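Long-range contacts in MIP07328p (Drosophila melanogaster, PDB 6FKK), which probably acts as a repulsive axon guidance cue, a membrane-anchored semaphorin whose extracellular sema and PSI domains are present here, signalling between cells through semaphorin receptors: residues Thr11-Val16 with Glu440-Pro445; Ala156-His161 with Ala200-Gly205; Asn294-Ser299 with Lys379-His384; His372-Leu377 with Asp431-Val436; Asp492-Trp497 with Cys504-Thr509. One frame throughout, in Å; residues are numbered along the deposited sequence.

Interaction 1: residues Thr11-Val16 with Glu440-Pro445; sequences TKQDKV and EMQVLP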
# COMPACT_ATOMS: atom_id res chain seq x y z
N THR A 11 -13.51 -22.55 -7.68
CA THR A 11 -13.35 -21.93 -6.37
C THR A 11 -14.72 -21.48 -5.87
O THR A 11 -15.54 -20.97 -6.65
CB THR A 11 -12.40 -20.73 -6.43
OG1 THR A 11 -12.88 -19.79 -7.40
CG2 THR A 11 -11.00 -21.18 -6.82
N LYS A 12 -14.96 -21.68 -4.58
CA LYS A 12 -16.26 -21.34 -4.01
C LYS A 12 -16.42 -19.83 -3.88
O LYS A 12 -15.46 -19.11 -3.60
CB LYS A 12 -16.43 -22.02 -2.65
CG LYS A 12 -15.20 -21.94 -1.76
CD LYS A 12 -15.48 -22.53 -0.39
CE LYS A 12 -14.19 -22.76 0.39
NZ LYS A 12 -13.34 -21.54 0.44
N GLN A 13 -17.65 -19.36 -4.09
CA GLN A 13 -17.97 -17.94 -3.98
C GLN A 13 -18.23 -17.58 -2.52
O GLN A 13 -18.94 -18.30 -1.81
CB GLN A 13 -19.19 -17.60 -4.83
CG GLN A 13 -19.65 -16.15 -4.72
CD GLN A 13 -18.92 -15.22 -5.66
OE1 GLN A 13 -18.54 -15.61 -6.77
NE2 GLN A 13 -18.72 -13.98 -5.23
N ASP A 14 -17.65 -16.47 -2.07
CA ASP A 14 -17.78 -16.05 -0.69
C ASP A 14 -19.16 -15.46 -0.43
O ASP A 14 -19.81 -14.91 -1.33
CB ASP A 14 -16.69 -15.04 -0.33
CG ASP A 14 -16.46 -14.93 1.17
OD1 ASP A 14 -17.24 -15.53 1.94
OD2 ASP A 14 -15.50 -14.25 1.58
N LYS A 15 -19.61 -15.57 0.82
CA LYS A 15 -20.93 -15.09 1.23
C LYS A 15 -20.91 -13.56 1.28
O LYS A 15 -20.42 -12.97 2.25
CB LYS A 15 -21.32 -15.68 2.58
CG LYS A 15 -22.70 -15.28 3.07
CD LYS A 15 -23.80 -15.83 2.18
CE LYS A 15 -25.17 -15.45 2.70
NZ LYS A 15 -26.26 -15.99 1.84
N VAL A 16 -21.45 -12.92 0.25
CA VAL A 16 -21.48 -11.46 0.19
C VAL A 16 -22.49 -10.94 1.19
O VAL A 16 -23.67 -11.31 1.16
CB VAL A 16 -21.80 -10.98 -1.23
CG1 VAL A 16 -22.08 -9.48 -1.23
CG2 VAL A 16 -20.66 -11.32 -2.18
N GLU A 440 -9.16 -19.30 -0.02
CA GLU A 440 -9.09 -18.53 -1.27
C GLU A 440 -10.46 -18.64 -1.93
O GLU A 440 -10.81 -19.68 -2.48
CB GLU A 440 -8.00 -19.04 -2.20
CG GLU A 440 -7.84 -18.20 -3.46
CD GLU A 440 -6.74 -18.71 -4.39
OE1 GLU A 440 -7.04 -19.59 -5.23
OE2 GLU A 440 -5.60 -18.24 -4.27
N MET A 441 -11.24 -17.56 -1.86
CA MET A 441 -12.61 -17.56 -2.35
C MET A 441 -12.82 -16.47 -3.38
O MET A 441 -12.15 -15.43 -3.36
CB MET A 441 -13.61 -17.37 -1.20
CG MET A 441 -13.36 -18.26 0.01
SD MET A 441 -14.76 -18.25 1.14
CE MET A 441 -14.06 -19.08 2.57
N GLN A 442 -13.75 -16.72 -4.30
CA GLN A 442 -14.16 -15.72 -5.27
C GLN A 442 -15.11 -14.74 -4.60
O GLN A 442 -16.14 -15.15 -4.05
CB GLN A 442 -14.82 -16.39 -6.47
CG GLN A 442 -15.09 -15.45 -7.63
CD GLN A 442 -13.83 -15.08 -8.38
OE1 GLN A 442 -12.96 -15.92 -8.61
NE2 GLN A 442 -13.71 -13.81 -8.75
N VAL A 443 -14.77 -13.46 -4.64
CA VAL A 443 -15.58 -12.41 -4.02
C VAL A 443 -16.30 -11.57 -5.07
O VAL A 443 -17.52 -11.41 -5.03
CB VAL A 443 -14.72 -11.51 -3.10
CG1 VAL A 443 -15.51 -10.30 -2.66
CG2 VAL A 443 -14.24 -12.31 -1.90
N LEU A 444 -15.55 -11.02 -6.02
CA LEU A 444 -16.11 -10.22 -7.10
C LEU A 444 -16.46 -11.10 -8.28
O LEU A 444 -16.08 -12.27 -8.34
CB LEU A 444 -15.11 -9.14 -7.49
CG LEU A 444 -14.72 -8.11 -6.42
CD1 LEU A 444 -13.86 -7.02 -7.03
CD2 LEU A 444 -15.96 -7.52 -5.78
N PRO A 445 -17.22 -10.58 -9.25
CA PRO A 445 -17.41 -11.30 -10.51
C PRO A 445 -16.06 -11.68 -11.12
O PRO A 445 -15.08 -10.94 -11.01
CB PRO A 445 -18.17 -10.31 -11.38
CG PRO A 445 -18.96 -9.51 -10.41
CD PRO A 445 -18.10 -9.39 -9.17
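Q442 grips the N-terminal segment on both sides of Q13. Its N-H reaches K12 O at 3.0 Å, from somewhat above the carbonyl plane, while its own O receives D14 N at 2.8 Å along a nearly straight bond (169°) in the plane of the C=O, so Q13 and Q442 form a single backbone bridge.

The Q13 side chain wraps back over this bridge. CB and CG lie near Q442 O, with CG anti to the backbone N, and a bend at chi2 (86°) swings CD to 3.2 Å from Q442 O. At the tip OE1 lies against Q442 CG, and NE2 makes a weak hydrogen bond to V443 O at 2.8 Å. On the other flank D14 turns its CG toward M441 SD at 3.7 Å, and K12 brings NZ up to M441 CG and CE.

The polar end of Q442 is bound apart from Q13: NE2 bonds L444 O at 2.9 Å, and OE1 takes K414 NZ, which T11 OG1 also bonds. An alanine here would lose both amide bonds and would probably loosen the chain around L444, though not the backbone bridge.

D14, V16 and V443 also rest on strand 469-474. This is consistent with the ring closure of a beta-propeller: the chain runs past the outer edge of one blade on its way to strand 18-21, which completes the last.

Interaction 2: residues Ala156-His161 with Ala200-Gly205; sequences AFADGH and AIERNG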
# COMPACT_ATOMS: atom_id res chain seq x y z
N ALA A 156 0.20 11.99 1.17
CA ALA A 156 0.21 11.80 2.61
C ALA A 156 0.19 13.16 3.29
O ALA A 156 1.03 14.01 2.98
CB ALA A 156 1.43 10.98 3.06
N PHE A 157 -0.75 13.35 4.21
CA PHE A 157 -0.89 14.60 4.95
C PHE A 157 -0.20 14.44 6.30
O PHE A 157 -0.72 13.75 7.18
CB PHE A 157 -2.36 14.97 5.11
CG PHE A 157 -2.59 16.39 5.55
CD1 PHE A 157 -2.60 17.42 4.63
CD2 PHE A 157 -2.80 16.70 6.89
CE1 PHE A 157 -2.81 18.73 5.03
CE2 PHE A 157 -3.02 18.00 7.29
CZ PHE A 157 -3.02 19.02 6.36
N ALA A 158 0.95 15.08 6.46
CA ALA A 158 1.78 14.92 7.65
C ALA A 158 2.11 16.28 8.25
O ALA A 158 2.63 17.16 7.56
CB ALA A 158 3.08 14.17 7.32
N ASP A 159 1.81 16.44 9.54
CA ASP A 159 2.13 17.65 10.30
C ASP A 159 1.60 18.90 9.61
O ASP A 159 2.27 19.94 9.55
CB ASP A 159 3.63 17.76 10.56
CG ASP A 159 4.10 16.85 11.68
OD1 ASP A 159 3.29 16.03 12.16
OD2 ASP A 159 5.28 16.96 12.08
N GLY A 160 0.38 18.81 9.09
CA GLY A 160 -0.31 19.95 8.51
C GLY A 160 0.05 20.29 7.08
O GLY A 160 -0.42 21.32 6.58
N HIS A 161 0.85 19.48 6.41
CA HIS A 161 1.23 19.73 5.03
C HIS A 161 0.92 18.51 4.17
O HIS A 161 0.87 17.38 4.66
CB HIS A 161 2.71 20.10 4.90
CG HIS A 161 3.06 21.42 5.53
ND1 HIS A 161 3.01 22.61 4.83
CD2 HIS A 161 3.45 21.73 6.78
CE1 HIS A 161 3.36 23.60 5.63
NE2 HIS A 161 3.63 23.09 6.82
N ALA A 200 2.31 6.22 0.40
CA ALA A 200 3.12 7.16 1.16
C ALA A 200 2.78 7.01 2.64
O ALA A 200 1.61 7.04 3.01
CB ALA A 200 2.89 8.60 0.70
N ILE A 201 3.81 6.84 3.47
CA ILE A 201 3.64 6.64 4.90
C ILE A 201 4.49 7.65 5.66
O ILE A 201 5.66 7.85 5.33
CB ILE A 201 4.02 5.21 5.34
CG1 ILE A 201 3.36 4.16 4.43
CG2 ILE A 201 3.61 4.99 6.78
CD1 ILE A 201 1.88 4.01 4.64
N GLU A 202 3.90 8.28 6.67
CA GLU A 202 4.63 9.16 7.58
C GLU A 202 5.21 8.33 8.72
O GLU A 202 4.55 7.44 9.26
CB GLU A 202 3.70 10.24 8.13
CG GLU A 202 4.33 11.15 9.18
CD GLU A 202 3.30 11.93 9.98
OE1 GLU A 202 2.09 11.71 9.76
OE2 GLU A 202 3.70 12.75 10.83
N ARG A 203 6.45 8.63 9.09
CA ARG A 203 7.12 7.86 10.14
C ARG A 203 8.32 8.63 10.67
O ARG A 203 9.23 8.96 9.90
CB ARG A 203 7.56 6.50 9.61
CG ARG A 203 8.30 5.64 10.62
CD ARG A 203 7.36 5.02 11.64
NE ARG A 203 8.04 4.05 12.49
CZ ARG A 203 7.42 3.18 13.27
NH1 ARG A 203 6.09 3.15 13.32
NH2 ARG A 203 8.12 2.33 14.01
N ASN A 204 8.31 8.92 11.97
CA ASN A 204 9.50 9.37 12.72
C ASN A 204 10.15 10.60 12.08
O ASN A 204 11.36 10.66 11.89
CB ASN A 204 10.51 8.23 12.86
CG ASN A 204 10.02 7.12 13.77
OD1 ASN A 204 9.20 7.35 14.66
ND2 ASN A 204 10.53 5.92 13.56
N GLY A 205 9.33 11.59 11.77
CA GLY A 205 9.84 12.81 11.17
C GLY A 205 10.15 12.72 9.70
O GLY A 205 10.56 13.72 9.11
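Apolar contact comes first. Strands 156-158 and 200-203 run almost the same way, 17° apart, but their axes stay 7.2 Å from each other, too far for backbone pairing, and no hydrogen bond joins the two segments. Small side chains fill the gap instead: A156 CB meets A200 CB tip to tip at 3.7 Å, and two residues on A158 CB points at the flat end of E202, 3.5 Å from CD. E202 gets there as an extended chain, with CG anti to its backbone N (chi1 175°), so that CB, CG and the carboxylate all run alongside the A158 methyl.

Charge is the second element. D159 sits in the type I' turn from A158 to H161, and that turn brings its OD1 to 3.6 Å from E202 OE2. The two carboxylates stand at nearly a right angle (89°). Between like charges this approach would be unfavourable on its own, but K234 makes a salt bridge with D159 OD2 and another with E202 OE2. An alanine in place of E202 would remove one of the two carboxylates bound to K234 and the part of the chain beyond CB that lies on A158, and would probably leave the lysine less firmly placed.

Both strands begin their sheets, consistent with the inner strands of neighbouring propeller blades. The chemistry implies a seam of small methyls, finished near the surface by a lysine that probably offsets the repulsion of two acids.

Interaction 3: residues Asn294-Ser299 with Lys379-His384; sequences NAIPGS and KVNLHH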
# COMPACT_ATOMS: atom_id res chain seq x y z
N ASN A 294 8.89 -10.56 -18.71
CA ASN A 294 9.71 -11.61 -19.31
C ASN A 294 9.75 -12.85 -18.43
O ASN A 294 9.49 -13.96 -18.90
CB ASN A 294 11.13 -11.11 -19.54
CG ASN A 294 11.66 -10.35 -18.34
OD1 ASN A 294 12.25 -10.94 -17.45
ND2 ASN A 294 11.35 -9.05 -18.29
N ALA A 295 10.15 -12.67 -17.18
CA ALA A 295 10.01 -13.72 -16.19
C ALA A 295 8.58 -14.22 -16.19
O ALA A 295 7.63 -13.47 -16.44
CB ALA A 295 10.41 -13.20 -14.81
N ILE A 296 8.43 -15.52 -15.95
CA ILE A 296 7.12 -16.16 -15.94
C ILE A 296 6.19 -15.39 -15.01
O ILE A 296 6.66 -14.86 -13.98
CB ILE A 296 7.23 -17.64 -15.53
CG1 ILE A 296 7.98 -17.78 -14.20
CG2 ILE A 296 7.90 -18.46 -16.62
CD1 ILE A 296 8.35 -19.21 -13.86
N PRO A 297 4.91 -15.27 -15.32
CA PRO A 297 4.01 -14.47 -14.48
C PRO A 297 4.01 -14.96 -13.04
O PRO A 297 3.79 -16.14 -12.76
CB PRO A 297 2.63 -14.66 -15.14
CG PRO A 297 2.77 -15.88 -16.00
CD PRO A 297 4.20 -15.88 -16.46
N GLY A 298 4.30 -14.04 -12.12
CA GLY A 298 4.42 -14.39 -10.72
C GLY A 298 4.03 -13.24 -9.83
O GLY A 298 4.21 -12.07 -10.19
N SER A 299 3.49 -13.57 -8.66
CA SER A 299 3.13 -12.60 -7.65
C SER A 299 3.69 -13.04 -6.31
O SER A 299 3.91 -14.23 -6.07
CB SER A 299 1.61 -12.44 -7.54
OG SER A 299 1.05 -12.14 -8.80
N LYS A 379 3.05 -16.72 -5.81
CA LYS A 379 2.06 -17.22 -6.76
C LYS A 379 2.68 -17.14 -8.15
O LYS A 379 2.73 -16.06 -8.74
CB LYS A 379 0.75 -16.44 -6.69
CG LYS A 379 -0.20 -16.90 -5.60
CD LYS A 379 -1.51 -16.12 -5.66
CE LYS A 379 -2.64 -16.89 -4.98
NZ LYS A 379 -2.90 -18.19 -5.66
N VAL A 380 3.15 -18.27 -8.66
CA VAL A 380 3.90 -18.32 -9.91
C VAL A 380 3.19 -19.24 -10.89
O VAL A 380 2.63 -20.27 -10.50
CB VAL A 380 5.35 -18.79 -9.67
CG1 VAL A 380 6.17 -18.68 -10.95
CG2 VAL A 380 5.99 -17.97 -8.56
N ASN A 381 3.21 -18.86 -12.17
CA ASN A 381 2.61 -19.64 -13.26
C ASN A 381 1.11 -19.85 -13.03
O ASN A 381 0.58 -20.94 -13.26
CB ASN A 381 3.33 -20.98 -13.44
CG ASN A 381 4.57 -20.86 -14.30
OD1 ASN A 381 4.55 -20.19 -15.34
ND2 ASN A 381 5.65 -21.50 -13.88
N LEU A 382 0.43 -18.80 -12.58
CA LEU A 382 -1.01 -18.83 -12.36
C LEU A 382 -1.69 -17.80 -13.25
O LEU A 382 -1.07 -16.84 -13.71
CB LEU A 382 -1.35 -18.57 -10.89
CG LEU A 382 -0.73 -19.56 -9.90
CD1 LEU A 382 -1.08 -19.18 -8.47
CD2 LEU A 382 -1.18 -20.98 -10.21
N HIS A 383 -2.98 -18.02 -13.49
CA HIS A 383 -3.75 -17.16 -14.38
C HIS A 383 -4.25 -15.89 -13.70
O HIS A 383 -5.21 -15.28 -14.18
CB HIS A 383 -4.93 -17.94 -14.97
CG HIS A 383 -4.52 -19.07 -15.85
ND1 HIS A 383 -3.64 -18.92 -16.90
CD2 HIS A 383 -4.88 -20.38 -15.85
CE1 HIS A 383 -3.47 -20.09 -17.50
NE2 HIS A 383 -4.21 -20.99 -16.88
N HIS A 384 -3.63 -15.47 -12.60
CA HIS A 384 -4.01 -14.23 -11.93
C HIS A 384 -2.82 -13.69 -11.16
O HIS A 384 -1.91 -14.43 -10.77
CB HIS A 384 -5.22 -14.43 -11.00
CG HIS A 384 -4.99 -15.44 -9.92
ND1 HIS A 384 -5.55 -16.70 -9.93
CD2 HIS A 384 -4.27 -15.36 -8.77
CE1 HIS A 384 -5.18 -17.35 -8.85
NE2 HIS A 384 -4.40 -16.57 -8.13
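This is the end of an antiparallel strand pair, where strand 298-305 starts and strand 377-380 ends, near the outer part of a sema propeller blade. S299 and K379 are the hydrogen-bonded pair: S299 N to K379 O and K379 N to S299 O, both 2.6 Å, each donor sitting above the plane of the carbonyl it meets. G298 and V380 follow as the non-hydrogen-bonded pair, their CA atoms 4.0 Å apart, and G298 CA lies against K379 O as a CA-H...O contact. One step further N381 N reaches P297 O at 2.8 Å, almost exactly along the C=O axis (178°), which carries the bonding past the end of the strand into the turn.

On the V380 side of the sheet I296 leans against V380. Its CG1 takes the crowded position between backbone N and carbonyl carbon (chi1 53°), and this sends CD1 to V380 CG1 at 3.7 Å and to N381 ND2 at 3.5 Å, while I296 CB faces N381 OD1.

On the other face S299 CB meets K379 CB at 4.2 Å and then the tips part. S299 OG accepts from L386 N; K379 NZ makes a salt bridge to E440 and a weak bond to H384 NE2.

About 70 residues, including helices 306-312 and 352-360, separate the paired strands, consistent with the large insertion between the two outer strands of a blade known in semaphorins as the extrusion.

Interaction 4: residues His372-Leu377 with Asp431-Val436; sequences HGRPLL and DRLKTV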
# COMPACT_ATOMS: atom_id res chain seq x y z
N HIS A 372 12.25 -12.27 7.11
CA HIS A 372 12.54 -13.69 6.88
C HIS A 372 13.38 -13.92 5.64
O HIS A 372 13.71 -15.08 5.34
CB HIS A 372 11.27 -14.54 6.80
CG HIS A 372 10.43 -14.51 8.03
ND1 HIS A 372 9.06 -14.68 8.01
CD2 HIS A 372 10.76 -14.32 9.33
CE1 HIS A 372 8.59 -14.60 9.24
NE2 HIS A 372 9.60 -14.38 10.06
N GLY A 373 13.74 -12.88 4.89
CA GLY A 373 14.60 -13.04 3.73
C GLY A 373 13.96 -13.73 2.55
O GLY A 373 14.68 -14.16 1.64
N ARG A 374 12.64 -13.85 2.53
CA ARG A 374 11.94 -14.52 1.44
C ARG A 374 10.49 -14.04 1.46
O ARG A 374 10.02 -13.49 2.46
CB ARG A 374 12.01 -16.05 1.58
CG ARG A 374 11.49 -16.59 2.90
CD ARG A 374 11.29 -18.10 2.84
NE ARG A 374 12.48 -18.82 2.39
CZ ARG A 374 12.66 -19.30 1.17
NH1 ARG A 374 11.71 -19.13 0.25
NH2 ARG A 374 13.77 -19.94 0.85
N PRO A 375 9.76 -14.22 0.36
CA PRO A 375 8.35 -13.82 0.34
C PRO A 375 7.52 -14.64 1.32
O PRO A 375 7.77 -15.83 1.54
CB PRO A 375 7.92 -14.08 -1.11
CG PRO A 375 9.18 -14.08 -1.89
CD PRO A 375 10.22 -14.65 -0.98
N LEU A 376 6.53 -13.98 1.91
CA LEU A 376 5.58 -14.67 2.77
C LEU A 376 4.60 -15.51 1.98
O LEU A 376 4.00 -16.44 2.54
CB LEU A 376 4.83 -13.65 3.63
CG LEU A 376 5.70 -12.74 4.49
CD1 LEU A 376 4.85 -11.76 5.27
CD2 LEU A 376 6.56 -13.58 5.43
N LEU A 377 4.42 -15.22 0.69
CA LEU A 377 3.55 -15.98 -0.18
C LEU A 377 3.99 -15.74 -1.62
O LEU A 377 4.24 -14.59 -1.99
CB LEU A 377 2.08 -15.58 -0.01
CG LEU A 377 1.06 -16.22 -0.96
CD1 LEU A 377 0.85 -17.67 -0.61
CD2 LEU A 377 -0.26 -15.47 -0.92
N ASP A 431 16.09 -22.55 9.65
CA ASP A 431 14.69 -22.28 9.93
C ASP A 431 13.86 -22.42 8.66
O ASP A 431 14.28 -21.99 7.58
CB ASP A 431 14.52 -20.88 10.51
CG ASP A 431 15.44 -20.62 11.69
OD1 ASP A 431 15.69 -21.56 12.46
OD2 ASP A 431 15.90 -19.47 11.83
N ARG A 432 12.69 -23.03 8.79
CA ARG A 432 11.76 -23.18 7.68
C ARG A 432 10.52 -22.33 7.93
O ARG A 432 9.88 -22.46 8.97
CB ARG A 432 11.36 -24.64 7.47
CG ARG A 432 10.40 -24.85 6.31
CD ARG A 432 10.01 -26.31 6.12
NE ARG A 432 9.05 -26.47 5.04
CZ ARG A 432 7.73 -26.41 5.19
NH1 ARG A 432 7.21 -26.20 6.39
NH2 ARG A 432 6.93 -26.57 4.14
N LEU A 433 10.21 -21.47 6.97
CA LEU A 433 9.01 -20.64 7.01
C LEU A 433 7.96 -21.25 6.09
O LEU A 433 8.21 -21.44 4.89
CB LEU A 433 9.33 -19.21 6.57
CG LEU A 433 8.14 -18.31 6.21
CD1 LEU A 433 7.33 -17.96 7.45
CD2 LEU A 433 8.62 -17.05 5.50
N LYS A 434 6.79 -21.56 6.64
CA LYS A 434 5.71 -22.12 5.85
C LYS A 434 4.52 -21.16 5.83
O LYS A 434 4.40 -20.27 6.68
CB LYS A 434 5.27 -23.50 6.38
CG LYS A 434 4.64 -23.50 7.77
CD LYS A 434 4.25 -24.93 8.14
CE LYS A 434 3.51 -24.99 9.47
NZ LYS A 434 3.09 -26.39 9.79
N THR A 435 3.66 -21.35 4.84
CA THR A 435 2.52 -20.46 4.59
C THR A 435 1.24 -21.25 4.78
O THR A 435 0.92 -22.14 3.98
CB THR A 435 2.60 -19.88 3.18
OG1 THR A 435 3.82 -19.14 3.03
CG2 THR A 435 1.41 -18.96 2.92
N VAL A 436 0.50 -20.93 5.84
CA VAL A 436 -0.77 -21.58 6.14
C VAL A 436 -1.86 -20.79 5.43
O VAL A 436 -2.28 -19.73 5.90
CB VAL A 436 -1.02 -21.67 7.65
CG1 VAL A 436 -2.34 -22.38 7.93
CG2 VAL A 436 0.14 -22.37 8.34
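L433 projects from strand 432-442 like a finger, and its shape decides most of this contact. CG is anti to the backbone N (chi1 165°) and the chain bends at chi2 (70°), which pushes CD2 in among three residues of the opposing loop. H372 holds its imidazole beside it, with CG anti to the carbonyl carbon, so that ND1 comes to 3.5 Å from L433 CD2; the ring meets the methyl obliquely. R374 has CG in the crowded position between backbone N and carbonyl carbon (chi1 56°), and its aliphatic stem slides past L433 in the opposite direction, CG and CD each 3.9 Å from CD2. L376 closes the group, its CD2 at 4.0 Å from L433 CD2.

Two residues along, T435 turns OG1 anti to its carbonyl carbon and donates to L376 O at 2.7 Å, from above the carbonyl plane. That places CG2 anti to the backbone N, where it touches L377 CD1 at 3.8 Å, the two side chains crossing at about a right angle. L376 and L377 form a classic beta bulge opposite V301 of strand 298-305. N420, from the strand beside T435, donates its side-chain ND2 to L376 O as well.

The contact is thus mainly apolar, one leucine methyl touched by ring, stem and leucine, and it is pinned at one end where two side chains of the neighbouring sheet, T435 and N420, satisfy the carbonyl of the bulged loop.

Interaction 5: residues Asp492-Trp497 with Cys504-Thr509; sequences DPICAW and CKNLAT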
# COMPACT_ATOMS: atom_id res chain seq x y z
N ASP A 492 -7.82 -20.98 10.56
CA ASP A 492 -7.85 -19.58 10.95
C ASP A 492 -7.52 -19.47 12.43
O ASP A 492 -8.18 -20.12 13.25
CB ASP A 492 -9.23 -18.97 10.67
CG ASP A 492 -9.23 -17.44 10.72
OD1 ASP A 492 -8.64 -16.86 11.67
OD2 ASP A 492 -9.83 -16.81 9.82
N PRO A 493 -6.50 -18.69 12.81
CA PRO A 493 -6.14 -18.60 14.24
C PRO A 493 -7.24 -18.05 15.12
O PRO A 493 -7.14 -18.18 16.35
CB PRO A 493 -4.92 -17.67 14.23
CG PRO A 493 -5.05 -16.88 12.97
CD PRO A 493 -5.66 -17.83 11.97
N ILE A 494 -8.29 -17.47 14.55
CA ILE A 494 -9.36 -16.87 15.33
C ILE A 494 -10.56 -17.80 15.52
O ILE A 494 -11.38 -17.55 16.41
CB ILE A 494 -9.79 -15.53 14.71
CG1 ILE A 494 -10.21 -14.54 15.79
CG2 ILE A 494 -10.92 -15.74 13.71
CD1 ILE A 494 -10.32 -13.12 15.27
N CYS A 495 -10.68 -18.85 14.71
CA CYS A 495 -11.78 -19.80 14.84
C CYS A 495 -11.30 -21.02 15.61
O CYS A 495 -10.25 -21.59 15.31
CB CYS A 495 -12.31 -20.24 13.47
SG CYS A 495 -12.78 -18.93 12.30
N ALA A 496 -12.08 -21.42 16.62
CA ALA A 496 -11.83 -22.63 17.38
C ALA A 496 -13.14 -23.38 17.55
O ALA A 496 -14.22 -22.78 17.51
CB ALA A 496 -11.20 -22.33 18.75
N TRP A 497 -13.04 -24.69 17.74
CA TRP A 497 -14.22 -25.56 17.82
C TRP A 497 -14.51 -25.91 19.27
O TRP A 497 -13.67 -26.50 19.95
CB TRP A 497 -14.01 -26.83 17.00
CG TRP A 497 -15.18 -27.76 17.08
CD1 TRP A 497 -15.28 -28.89 17.82
CD2 TRP A 497 -16.42 -27.62 16.38
NE1 TRP A 497 -16.50 -29.48 17.63
CE2 TRP A 497 -17.23 -28.71 16.76
CE3 TRP A 497 -16.93 -26.68 15.48
CZ2 TRP A 497 -18.51 -28.89 16.26
CZ3 TRP A 497 -18.21 -26.86 14.99
CH2 TRP A 497 -18.99 -27.96 15.38
N CYS A 504 -18.50 -23.56 15.77
CA CYS A 504 -17.19 -22.96 15.52
C CYS A 504 -17.23 -21.51 15.98
O CYS A 504 -17.96 -20.69 15.41
CB CYS A 504 -16.84 -23.07 14.03
SG CYS A 504 -15.14 -22.62 13.56
N LYS A 505 -16.46 -21.19 17.02
CA LYS A 505 -16.57 -19.90 17.70
C LYS A 505 -15.40 -18.99 17.34
O LYS A 505 -14.29 -19.44 17.05
CB LYS A 505 -16.63 -20.09 19.22
CG LYS A 505 -17.93 -20.68 19.72
CD LYS A 505 -17.95 -20.79 21.23
CE LYS A 505 -19.28 -21.34 21.72
NZ LYS A 505 -19.31 -21.49 23.20
N ASN A 506 -15.68 -17.69 17.38
CA ASN A 506 -14.67 -16.66 17.15
C ASN A 506 -14.05 -16.27 18.48
O ASN A 506 -14.76 -15.88 19.41
CB ASN A 506 -15.32 -15.44 16.47
CG ASN A 506 -14.31 -14.37 16.10
OD1 ASN A 506 -13.53 -13.91 16.93
ND2 ASN A 506 -14.33 -13.97 14.83
N LEU A 507 -12.72 -16.39 18.58
CA LEU A 507 -12.05 -16.14 19.85
C LEU A 507 -11.98 -14.66 20.20
O LEU A 507 -11.79 -14.33 21.38
CB LEU A 507 -10.64 -16.73 19.83
CG LEU A 507 -10.55 -18.25 19.71
CD1 LEU A 507 -9.11 -18.71 19.84
CD2 LEU A 507 -11.41 -18.92 20.76
N ALA A 508 -12.12 -13.76 19.23
CA ALA A 508 -12.02 -12.34 19.50
C ALA A 508 -13.36 -11.71 19.86
O ALA A 508 -13.42 -10.86 20.76
CB ALA A 508 -11.41 -11.61 18.30
N THR A 509 -14.43 -12.11 19.18
CA THR A 509 -15.75 -11.52 19.40
C THR A 509 -16.60 -12.31 20.39
O THR A 509 -17.15 -11.73 21.33
CB THR A 509 -16.50 -11.41 18.06
OG1 THR A 509 -16.66 -12.71 17.48
CG2 THR A 509 -15.73 -10.52 17.09
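The two arms of the hairpin, strands 495-497 and 504-506, cross at 141°, and side chains interlock on both faces. A496 and K505 exchange both backbone bonds, A496 N to K505 O at 3.0 Å and K505 N to A496 O at 2.8 Å; L507 N adds a third, to I494 O.

I494 is the main bump. Its CD1 enters the hollow between A508 CB, at 3.6 Å, and the amide of N506, whose OD1 accepts from A508 N (an Asx turn) and from T509 N (an Asx motif). L507 leans back the other way, CD2 on the A496 methyl at 4.0 Å. On the cysteine face C504 SG settles beside C495 CB at 3.7 Å, and the W497 ring lies obliquely by C504, CE3 near its CB.

C495 is disulfide-bonded to C478 and C504 to C487, while W497 packs on helix 484-489. Covalent cross-links and hydrophobic contacts thus reinforce one short hairpin in the small core of the plexin repeat (PSI).

In the fold
From the N terminus, segment 11-16 does not close its loop until 440-445, so interaction 1 spans nearly the whole sema propeller and contains interactions 2, 3 and 4. Interaction 2 closes a short loop between two neighbouring sheets, across the chain's centre from interaction 1, before 3 opens. Interactions 3 and 4 cross: 372-377 leads, one residue on, into 379-384, packing first against 431-436 and then pairing with 294-299. Interactions 1 and 4 share strand 432-442, and a salt bridge from E440 to K379 ties 1 to 3. Interaction 5 follows in series in the plexin repeat, its nearest atoms about 6 Å from interaction 4.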